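Long-range contact in adenosine monophosphate-protein transferase (Pyrococcus horikoshii, PDB 2D16), which is of unknown function but may act as an adenosine-specific kinase or transfer AMP to proteins: residues A[38-43]-A[92-97]. Sequence-based numbering, arbitrary orientation.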
loop_
_atom_site.group_PDB
_atom_site.type_symbol
_atom_site.label_atom_id
_atom_site.label_comp_id
_atom_site.label_asym_id
_atom_site.label_seq_id
_atom_site.Cartn_x
_atom_site.Cartn_y
_atom_site.Cartn_z
ATOM N N THR A 38 2.957 29.083 20.539
ATOM C CA THR A 38 3.191 27.657 20.324
ATOM C C THR A 38 2.177 26.755 21.030
ATOM O O THR A 38 2.107 25.558 20.744
ATOM C CB THR A 38 4.600 27.225 20.809
ATOM O OG1 THR A 38 4.620 27.173 22.242
ATOM C CG2 THR A 38 5.659 28.206 20.324
ATOM N N ALA A 39 1.393 27.325 21.938
ATOM C CA ALA A 39 0.420 26.540 22.699
ATOM C C ALA A 39 -0.813 26.096 21.916
ATOM O O ALA A 39 -1.202 24.931 21.984
ATOM C CB ALA A 39 -0.005 27.309 23.942
ATOM N N VAL A 40 -1.426 27.019 21.180
ATOM C CA VAL A 40 -2.628 26.708 20.400
ATOM C C VAL A 40 -2.632 27.486 19.086
ATOM O O VAL A 40 -2.504 28.707 19.085
ATOM C CB VAL A 40 -3.924 27.081 21.177
ATOM C CG1 VAL A 40 -5.156 26.795 20.317
ATOM C CG2 VAL A 40 -4.003 26.299 22.488
ATOM N N PRO A 41 -2.779 26.787 17.950
ATOM C CA PRO A 41 -2.794 27.495 16.666
ATOM C C PRO A 41 -3.976 28.455 16.616
ATOM O O PRO A 41 -5.089 28.089 16.995
ATOM C CB PRO A 41 -2.940 26.364 15.649
ATOM C CG PRO A 41 -2.305 25.189 16.346
ATOM C CD PRO A 41 -2.835 25.330 17.748
ATOM N N GLY A 42 -3.733 29.679 16.155
ATOM C CA GLY A 42 -4.807 30.655 16.054
ATOM C C GLY A 42 -5.083 31.470 17.303
ATOM O O GLY A 42 -5.959 32.332 17.303
ATOM N N ILE A 43 -4.349 31.199 18.378
ATOM C CA ILE A 43 -4.543 31.938 19.617
ATOM C C ILE A 43 -4.345 33.435 19.359
ATOM O O ILE A 43 -3.426 33.834 18.646
ATOM C CB ILE A 43 -3.542 31.446 20.712
ATOM C CG1 ILE A 43 -3.839 32.121 22.052
ATOM C CG2 ILE A 43 -2.112 31.720 20.272
ATOM C CD1 ILE A 43 -3.041 31.538 23.217
ATOM N N PRO A 92 -7.365 28.411 29.263
ATOM C CA PRO A 92 -6.263 28.275 30.223
ATOM C C PRO A 92 -5.679 26.864 30.256
ATOM O O PRO A 92 -4.465 26.693 30.358
ATOM C CB PRO A 92 -6.911 28.676 31.546
ATOM C CG PRO A 92 -7.911 29.727 31.113
ATOM C CD PRO A 92 -8.523 29.087 29.879
ATOM N N ILE A 93 -6.537 25.851 30.155
ATOM C CA ILE A 93 -6.065 24.474 30.198
ATOM C C ILE A 93 -5.118 24.139 29.039
ATOM O O ILE A 93 -4.338 23.195 29.125
ATOM C CB ILE A 93 -7.254 23.469 30.222
ATOM C CG1 ILE A 93 -6.752 22.093 30.672
ATOM C CG2 ILE A 93 -7.910 23.391 28.849
ATOM C CD1 ILE A 93 -7.855 21.080 30.937
ATOM N N ASN A 94 -5.170 24.930 27.966
ATOM C CA ASN A 94 -4.302 24.703 26.815
ATOM C C ASN A 94 -2.989 25.475 26.930
ATOM O O ASN A 94 -2.037 25.178 26.206
ATOM C CB ASN A 94 -4.970 25.164 25.508
ATOM C CG ASN A 94 -6.367 24.604 25.315
ATOM O OD1 ASN A 94 -7.325 25.338 25.052
ATOM N ND2 ASN A 94 -6.494 23.291 25.469
ATOM N N VAL A 95 -2.931 26.458 27.826
ATOM C CA VAL A 95 -1.727 27.290 27.930
ATOM C C VAL A 95 -1.021 27.440 29.274
ATOM O O VAL A 95 0.103 27.942 29.320
ATOM C CB VAL A 95 -2.017 28.728 27.433
ATOM C CG1 VAL A 95 -2.735 28.686 26.085
ATOM C CG2 VAL A 95 -2.840 29.479 28.459
ATOM N N LEU A 96 -1.658 27.035 30.366
ATOM C CA LEU A 96 -1.025 27.199 31.670
ATOM C C LEU A 96 0.339 26.536 31.808
ATOM O O LEU A 96 1.261 27.135 32.366
ATOM C CB LEU A 96 -1.959 26.720 32.784
ATOM C CG LEU A 96 -3.133 27.665 33.067
ATOM C CD1 LEU A 96 -4.123 26.975 33.990
ATOM C CD2 LEU A 96 -2.633 28.961 33.696
ATOM N N ASN A 97 0.484 25.315 31.302
ATOM C CA ASN A 97 1.774 24.639 31.401
ATOM C C ASN A 97 2.852 25.381 30.609
ATOM O O ASN A 97 4.010 25.417 31.019
ATOM C CB ASN A 97 1.650 23.182 30.947
ATOM C CG ASN A 97 1.017 22.303 32.016
ATOM O OD1 ASN A 97 0.664 22.786 33.096
ATOM N ND2 ASN A 97 0.875 21.015 31.726
#
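The flat amide of Asn94 has the methyl CG2 of Val40 near its CB end. CG2 stands off the amide plane on one side, beyond CB, and is not over the face; it is 4.1 Å from Asn94 CG. The closest touch is Val40 CG2 to Asn94 CB, 3.4 Å. Both polar atoms of the amide have partners: OD1 accepts from Tyr91 N, and ND2 donates to Thr38 O of the second subunit. The same bond runs in reverse from Asn94 of that subunit, which places the site at a subunit interface. Bonds at both atoms should hold the rotation of the amide.

Beside this pair, Val95 CG1 touches two residues of 38-43. It lies 3.7 Å from Ala39 CB and meets Ile43 CD1 tip to tip at 4.1 Å. With CG1 anti to the carbonyl carbon (chi1 -48°), this one methyl reaches both. Ala39 CB also rests 3.7 Å from Asn94 O. No hydrogen bond crosses between the segments; the contact is buried and mainly apolar. A type II turn from Val40 to Ile43, closed by Ile43 N to Val40 O, turns the chain back so that Ile43 also reaches Val95.

The contact joins the end of helix 25-39, and the turn leading to strand 44-51, to helix 92-100. Met87 of strand 82-88 touches Ile43 and Val95, and Ile18 of strand 16-22 touches Val95.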